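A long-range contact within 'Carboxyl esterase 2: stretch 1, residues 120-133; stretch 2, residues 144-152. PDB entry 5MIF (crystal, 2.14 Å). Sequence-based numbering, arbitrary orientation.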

ATOM      1  N   TRP A 120      11.831  22.057  -4.556  1.00 41.12           N
ATOM      2  CA  TRP A 120      11.498  23.373  -5.120  1.00 38.53           C
ATOM      3  C   TRP A 120      12.614  23.945  -6.003  1.00 41.29           C
ATOM      4  O   TRP A 120      12.399  24.969  -6.639  1.00 42.40           O
ATOM      5  CB  TRP A 120      11.145  24.392  -4.015  1.00 39.49           C
ATOM      6  CG  TRP A 120      10.010  23.963  -3.141  1.00 39.19           C
ATOM      7  CD1 TRP A 120       8.673  23.960  -3.461  1.00 38.81           C
ATOM      8  CD2 TRP A 120      10.107  23.448  -1.809  1.00 39.40           C
ATOM      9  NE1 TRP A 120       7.936  23.474  -2.397  1.00 39.28           N
ATOM     10  CE2 TRP A 120       8.791  23.157  -1.372  1.00 38.45           C
ATOM     11  CE3 TRP A 120      11.176  23.208  -0.939  1.00 40.41           C
ATOM     12  CZ2 TRP A 120       8.519  22.641  -0.102  1.00 38.22           C
ATOM     13  CZ3 TRP A 120      10.903  22.697   0.330  1.00 43.74           C
ATOM     14  CH2 TRP A 120       9.586  22.421   0.735  1.00 45.34           C
ATOM     15  N   VAL A 121      13.776  23.278  -6.039  1.00 42.00           N
ATOM     16  CA  VAL A 121      14.949  23.700  -6.818  1.00 40.44           C
ATOM     17  C   VAL A 121      15.124  22.937  -8.129  1.00 43.80           C
ATOM     18  O   VAL A 121      15.594  23.499  -9.119  1.00 44.90           O
ATOM     19  CB  VAL A 121      16.269  23.507  -6.025  1.00 44.07           C
ATOM     20  CG1 VAL A 121      17.386  24.364  -6.618  1.00 47.09           C
ATOM     21  CG2 VAL A 121      16.077  23.833  -4.573  1.00 42.85           C
ATOM     22  N   PHE A 122      14.776  21.648  -8.120  1.00 41.87           N
ATOM     23  CA  PHE A 122      14.958  20.779  -9.288  1.00 42.64           C
ATOM     24  C   PHE A 122      13.654  20.157  -9.784  1.00 43.35           C
ATOM     25  O   PHE A 122      12.614  20.213  -9.110  1.00 40.00           O
ATOM     26  CB  PHE A 122      15.953  19.651  -8.977  1.00 42.93           C
ATOM     27  CG  PHE A 122      17.303  20.138  -8.541  1.00 45.26           C
ATOM     28  CD1 PHE A 122      18.117  20.829  -9.419  1.00 51.44           C
ATOM     29  CD2 PHE A 122      17.753  19.917  -7.247  1.00 52.06           C
ATOM     30  CE1 PHE A 122      19.362  21.290  -9.021  1.00 53.29           C
ATOM     31  CE2 PHE A 122      18.998  20.372  -6.840  1.00 54.43           C
ATOM     32  CZ  PHE A 122      19.801  21.062  -7.733  1.00 50.55           C
ATOM     33  N   GLY A 123      13.730  19.538 -10.959  1.00 45.48           N
ATOM     34  CA  GLY A 123      12.623  18.774 -11.492  1.00 42.48           C
ATOM     35  C   GLY A 123      11.928  19.496 -12.624  1.00 40.49           C
ATOM     36  O   GLY A 123      12.189  20.674 -12.874  1.00 41.19           O
ATOM     37  N   GLY A 124      11.041  18.777 -13.304  1.00 37.14           N
ATOM     38  CA  GLY A 124      10.313  19.289 -14.448  1.00 34.18           C
ATOM     39  C   GLY A 124       9.841  18.082 -15.230  1.00 37.63           C
ATOM     40  O   GLY A 124       9.988  16.955 -14.752  1.00 40.67           O
ATOM     41  N   PRO A 125       9.293  18.297 -16.432  1.00 39.48           N
ATOM     42  CA  PRO A 125       8.712  17.190 -17.203  1.00 39.70           C
ATOM     43  C   PRO A 125       9.709  16.084 -17.555  1.00 45.54           C
ATOM     44  O   PRO A 125       9.293  14.929 -17.656  1.00 45.81           O
ATOM     45  CB  PRO A 125       8.197  17.878 -18.471  1.00 42.45           C
ATOM     46  CG  PRO A 125       8.991  19.160 -18.570  1.00 44.29           C
ATOM     47  CD  PRO A 125       9.210  19.582 -17.149  1.00 39.60           C
ATOM     48  N   LYS A 126      10.991  16.407 -17.713  1.00 42.49           N
ATOM     49  CA  LYS A 126      11.973  15.401 -18.131  1.00 45.27           C
ATOM     50  C   LYS A 126      12.269  14.393 -17.039  1.00 45.53           C
ATOM     51  O   LYS A 126      12.207  13.182 -17.257  1.00 49.80           O
ATOM     52  CB  LYS A 126      13.287  16.060 -18.581  1.00 47.46           C
ATOM     53  CG  LYS A 126      13.206  16.931 -19.841  1.00 49.62           C
ATOM     54  CD  LYS A 126      14.595  17.533 -20.152  1.00 53.58           C
ATOM     55  CE  LYS A 126      14.844  17.730 -21.639  1.00 58.70           C
ATOM     56  NZ  LYS A 126      14.574  19.111 -22.123  1.00 61.44           N
ATOM     57  N   SER A 127      12.602  14.894 -15.858  1.00 42.42           N
ATOM     58  CA  SER A 127      12.975  14.034 -14.753  1.00 45.83           C
ATOM     59  C   SER A 127      11.792  13.240 -14.225  1.00 41.85           C
ATOM     60  O   SER A 127      11.975  12.243 -13.533  1.00 39.26           O
ATOM     61  CB  SER A 127      13.613  14.852 -13.632  1.00 44.04           C
ATOM     62  OG  SER A 127      12.806  15.964 -13.305  1.00 50.05           O
ATOM     63  N   TYR A 128      10.586  13.709 -14.529  1.00 42.42           N
ATOM     64  CA  TYR A 128       9.373  13.053 -14.055  1.00 41.26           C
ATOM     65  C   TYR A 128       8.664  12.261 -15.145  1.00 42.77           C
ATOM     66  O   TYR A 128       7.530  11.835 -14.954  1.00 41.69           O
ATOM     67  CB  TYR A 128       8.433  14.090 -13.430  1.00 35.52           C
ATOM     68  CG  TYR A 128       8.784  14.314 -11.978  1.00 38.85           C
ATOM     69  CD1 TYR A 128       9.872  15.116 -11.623  1.00 37.06           C
ATOM     70  CD2 TYR A 128       8.058  13.694 -10.958  1.00 37.36           C
ATOM     71  CE1 TYR A 128      10.220  15.306 -10.301  1.00 34.27           C
ATOM     72  CE2 TYR A 128       8.398  13.884  -9.622  1.00 36.03           C
ATOM     73  CZ  TYR A 128       9.483  14.690  -9.301  1.00 38.45           C
ATOM     74  OH  TYR A 128       9.838  14.872  -7.983  1.00 38.08           O
ATOM     75  N   ARG A 129       9.332  12.060 -16.283  1.00 43.32           N
ATOM     76  CA  ARG A 129       8.714  11.352 -17.404  1.00 46.64           C
ATOM     77  C   ARG A 129       8.301   9.927 -17.013  1.00 38.97           C
ATOM     78  O   ARG A 129       7.262   9.451 -17.440  1.00 43.80           O
ATOM     79  CB  ARG A 129       9.643  11.308 -18.628  1.00 48.30           C
ATOM     80  CG  ARG A 129       9.046  10.521 -19.804  1.00 48.90           C
ATOM     81  CD  ARG A 129       9.874  10.627 -21.067  1.00 53.59           C
ATOM     82  NE  ARG A 129      11.209  10.052 -20.895  1.00 61.89           N
ATOM     83  CZ  ARG A 129      12.120   9.970 -21.863  1.00 68.11           C
ATOM     84  NH1 ARG A 129      11.832  10.405 -23.087  1.00 65.51           N
ATOM     85  NH2 ARG A 129      13.318   9.446 -21.615  1.00 68.18           N
ATOM     86  N   GLY A 130       9.128   9.255 -16.220  1.00 41.97           N
ATOM     87  CA  GLY A 130       8.855   7.895 -15.783  1.00 39.84           C
ATOM     88  C   GLY A 130       7.599   7.793 -14.923  1.00 42.74           C
ATOM     89  O   GLY A 130       6.769   6.904 -15.111  1.00 43.03           O
ATOM     90  N   LEU A 131       7.474   8.687 -13.956  1.00 39.77           N
ATOM     91  CA  LEU A 131       6.308   8.706 -13.090  1.00 39.55           C
ATOM     92  C   LEU A 131       5.052   9.114 -13.868  1.00 39.14           C
ATOM     93  O   LEU A 131       3.993   8.520 -13.687  1.00 38.35           O
ATOM     94  CB  LEU A 131       6.535   9.643 -11.896  1.00 38.34           C
ATOM     95  CG  LEU A 131       5.329   9.750 -10.953  1.00 41.29           C
ATOM     96  CD1 LEU A 131       4.814   8.349 -10.538  1.00 36.42           C
ATOM     97  CD2 LEU A 131       5.669  10.593  -9.738  1.00 42.08           C
ATOM     98  N   ILE A 132       5.165  10.118 -14.731  1.00 36.36           N
ATOM     99  CA  ILE A 132       4.029  10.551 -15.528  1.00 37.12           C
ATOM    100  C   ILE A 132       3.496   9.412 -16.403  1.00 39.53           C
ATOM    101  O   ILE A 132       2.281   9.207 -16.515  1.00 39.14           O
ATOM    102  CB  ILE A 132       4.388  11.749 -16.410  1.00 41.55           C
ATOM    103  CG1 ILE A 132       4.687  12.972 -15.548  1.00 42.85           C
ATOM    104  CG2 ILE A 132       3.246  12.088 -17.343  1.00 37.44           C
ATOM    105  CD1 ILE A 132       5.326  14.089 -16.336  1.00 44.39           C
ATOM    106  N   THR A 133       4.411   8.672 -17.018  1.00 38.13           N
ATOM    107  CA  THR A 133       4.048   7.531 -17.860  1.00 43.06           C
ATOM    108  C   THR A 133       3.306   6.451 -17.068  1.00 38.27           C
ATOM    109  O   THR A 133       2.263   5.961 -17.496  1.00 40.41           O
ATOM    110  CB  THR A 133       5.294   6.893 -18.495  1.00 43.19           C
ATOM    111  OG1 THR A 133       6.023   7.887 -19.224  1.00 40.29           O
ATOM    112  CG2 THR A 133       4.892   5.743 -19.412  1.00 46.39           C
TER
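Stretch 2 144-152: FFVDYTLTP

Stretch 2 enters as a strand and continues as a loop, extended as far as Thr151, running antiparallel in register to stretch 1: the nearest CA pairs are Gly124 CA with Asp147 CA (5.8 Å) and, further along stretch 2 but earlier in stretch 1, Val121 CA with Thr151 CA (4.9 Å). Together the two stretches bury 559 Å², both sides summed.

Phe144, in the strand, is out of reach of stretch 1. Phe145 (phi/psi -95/112) points its CA-to-CB bond toward it, and with chi1 at -174° (t) carries its ring into a pocket made of four residues. Ile132 CD1 lies 3.5 Å from Phe145 CD2, Tyr128 CB 3.8 Å from CE2 of that ring, Gly124 C 3.5 Å from its CZ, and Pro125 N 3.4 Å from its CE1. Phe145 accordingly loses 99 Å² to stretch 1, the largest share of any residue here. Val146 makes no contact, as expected from strand alternation, and Asp147 turns toward stretch 1 again. Its OD2 is 3.7 Å from Pro125 CD, while OD1 is 3.9 Å from Gly124 CA; a water lies 2.7 Å from both Asp147 OD1 and Gly123 O.

Past the strand, Tyr148 starts sideways, but the end of its side chain comes nearer, bringing OH to 4.4 Å from Trp120 CA. A water links this OH (3.0 Å) to Phe122 O (2.8 Å), donating to both. Thr149 points away, yet its O shares another water with Trp120 O, at 3.0 and 2.9 Å respectively. Leu150 (phi/psi -87/155) points toward stretch 1, its CD1 3.4 Å from Val121 O. A direct hydrogen bond follows: Thr151 N donates to Trp120 O at 2.9 Å with a nearly linear angle of 169°. Thr151 OG1 also packs 3.3 Å from Val121 CG2. Pro152, after a cis peptide bond, points away.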

ATOM      1  N   PHE A 144      -2.065  16.861 -15.920  1.00 36.11           N
ATOM      2  CA  PHE A 144      -1.833  18.293 -16.049  1.00 36.45           C
ATOM      3  C   PHE A 144      -0.615  18.592 -15.197  1.00 38.21           C
ATOM      4  O   PHE A 144      -0.712  18.754 -13.975  1.00 37.71           O
ATOM      5  CB  PHE A 144      -3.081  19.064 -15.594  1.00 36.73           C
ATOM      6  CG  PHE A 144      -2.987  20.564 -15.719  1.00 38.75           C
ATOM      7  CD1 PHE A 144      -3.073  21.185 -16.957  1.00 38.25           C
ATOM      8  CD2 PHE A 144      -2.899  21.355 -14.587  1.00 35.92           C
ATOM      9  CE1 PHE A 144      -3.018  22.568 -17.063  1.00 37.17           C
ATOM     10  CE2 PHE A 144      -2.846  22.734 -14.686  1.00 38.65           C
ATOM     11  CZ  PHE A 144      -2.901  23.343 -15.926  1.00 36.79           C
ATOM     12  N   PHE A 145       0.545  18.607 -15.841  1.00 35.22           N
ATOM     13  CA  PHE A 145       1.818  18.711 -15.137  1.00 35.21           C
ATOM     14  C   PHE A 145       2.262  20.179 -15.084  1.00 42.06           C
ATOM     15  O   PHE A 145       2.577  20.784 -16.119  1.00 40.76           O
ATOM     16  CB  PHE A 145       2.861  17.840 -15.840  1.00 38.45           C
ATOM     17  CG  PHE A 145       4.180  17.755 -15.130  1.00 36.22           C
ATOM     18  CD1 PHE A 145       5.178  18.696 -15.376  1.00 37.95           C
ATOM     19  CD2 PHE A 145       4.438  16.727 -14.255  1.00 35.82           C
ATOM     20  CE1 PHE A 145       6.410  18.616 -14.735  1.00 37.20           C
ATOM     21  CE2 PHE A 145       5.671  16.636 -13.602  1.00 40.29           C
ATOM     22  CZ  PHE A 145       6.663  17.580 -13.848  1.00 36.12           C
ATOM     23  N   VAL A 146       2.263  20.755 -13.883  1.00 37.85           N
ATOM     24  CA  VAL A 146       2.582  22.167 -13.726  1.00 37.61           C
ATOM     25  C   VAL A 146       4.087  22.372 -13.577  1.00 38.71           C
ATOM     26  O   VAL A 146       4.697  21.901 -12.624  1.00 33.99           O
ATOM     27  CB  VAL A 146       1.864  22.771 -12.526  1.00 39.07           C
ATOM     28  CG1 VAL A 146       2.216  24.250 -12.416  1.00 37.79           C
ATOM     29  CG2 VAL A 146       0.353  22.589 -12.679  1.00 33.06           C
ATOM     30  N   ASP A 147       4.677  23.064 -14.543  1.00 38.16           N
ATOM     31  CA  ASP A 147       6.114  23.317 -14.546  1.00 39.88           C
ATOM     32  C   ASP A 147       6.395  24.677 -13.918  1.00 37.36           C
ATOM     33  O   ASP A 147       6.792  25.626 -14.595  1.00 38.07           O
ATOM     34  CB  ASP A 147       6.647  23.230 -15.989  1.00 41.76           C
ATOM     35  CG  ASP A 147       8.166  23.088 -16.063  1.00 41.35           C
ATOM     36  OD1 ASP A 147       8.828  22.807 -15.039  1.00 40.30           O
ATOM     37  OD2 ASP A 147       8.700  23.236 -17.178  1.00 51.07           O
ATOM     38  N   TYR A 148       6.154  24.773 -12.616  1.00 34.74           N
ATOM     39  CA  TYR A 148       6.262  26.036 -11.891  1.00 36.65           C
ATOM     40  C   TYR A 148       7.727  26.523 -11.827  1.00 37.74           C
ATOM     41  O   TYR A 148       8.667  25.737 -12.007  1.00 34.34           O
ATOM     42  CB  TYR A 148       5.687  25.873 -10.480  1.00 35.46           C
ATOM     43  CG  TYR A 148       6.355  24.755  -9.712  1.00 38.40           C
ATOM     44  CD1 TYR A 148       7.500  24.991  -8.967  1.00 34.73           C
ATOM     45  CD2 TYR A 148       5.852  23.455  -9.750  1.00 40.60           C
ATOM     46  CE1 TYR A 148       8.120  23.975  -8.263  1.00 36.67           C
ATOM     47  CE2 TYR A 148       6.474  22.422  -9.051  1.00 35.18           C
ATOM     48  CZ  TYR A 148       7.605  22.687  -8.315  1.00 35.17           C
ATOM     49  OH  TYR A 148       8.231  21.669  -7.615  1.00 35.31           O
ATOM     50  N   THR A 149       7.920  27.806 -11.548  1.00 35.72           N
ATOM     51  CA  THR A 149       9.267  28.372 -11.499  1.00 38.00           C
ATOM     52  C   THR A 149      10.051  27.872 -10.283  1.00 36.59           C
ATOM     53  O   THR A 149       9.528  27.824  -9.164  1.00 36.72           O
ATOM     54  CB  THR A 149       9.216  29.902 -11.464  1.00 36.61           C
ATOM     55  OG1 THR A 149       8.421  30.368 -12.557  1.00 36.29           O
ATOM     56  CG2 THR A 149      10.620  30.485 -11.561  1.00 34.37           C
ATOM     57  N   LEU A 150      11.305  27.500 -10.503  1.00 33.02           N
ATOM     58  CA  LEU A 150      12.136  26.928  -9.448  1.00 37.91           C
ATOM     59  C   LEU A 150      12.866  27.985  -8.608  1.00 39.95           C
ATOM     60  O   LEU A 150      13.135  29.088  -9.076  1.00 41.92           O
ATOM     61  CB  LEU A 150      13.143  25.964 -10.074  1.00 35.87           C
ATOM     62  CG  LEU A 150      12.454  24.855 -10.884  1.00 42.49           C
ATOM     63  CD1 LEU A 150      13.427  24.051 -11.731  1.00 37.29           C
ATOM     64  CD2 LEU A 150      11.713  23.912  -9.945  1.00 38.82           C
ATOM     65  N   THR A 151      13.202  27.640  -7.369  1.00 40.10           N
ATOM     66  CA  THR A 151      14.022  28.508  -6.533  1.00 42.49           C
ATOM     67  C   THR A 151      15.477  28.493  -7.030  1.00 48.12           C
ATOM     68  O   THR A 151      15.910  27.518  -7.639  1.00 45.41           O
ATOM     69  CB  THR A 151      13.979  28.074  -5.061  1.00 43.50           C
ATOM     70  OG1 THR A 151      14.578  26.780  -4.943  1.00 47.65           O
ATOM     71  CG2 THR A 151      12.542  28.020  -4.548  1.00 41.56           C
ATOM     72  N   PRO A 152      16.235  29.582  -6.786  1.00 48.60           N
ATOM     73  CA  PRO A 152      15.794  30.801  -6.097  1.00 42.61           C
ATOM     74  C   PRO A 152      15.322  31.906  -7.038  1.00 43.28           C
ATOM     75  O   PRO A 152      15.227  33.056  -6.598  1.00 45.32           O
ATOM     76  CB  PRO A 152      17.062  31.240  -5.356  1.00 47.12           C
ATOM     77  CG  PRO A 152      18.171  30.837  -6.303  1.00 47.32           C
ATOM     78  CD  PRO A 152      17.689  29.601  -7.049  1.00 47.99           C
TER
HETATM   79  O   HOH W   1      10.950  20.727  -6.875  1.00 36.98           O
HETATM   80  O   HOH W   2       9.876  26.355  -6.568  1.00 44.58           O
HETATM   81  O   HOH W   3      11.505  22.620 -14.569  1.00 46.31           O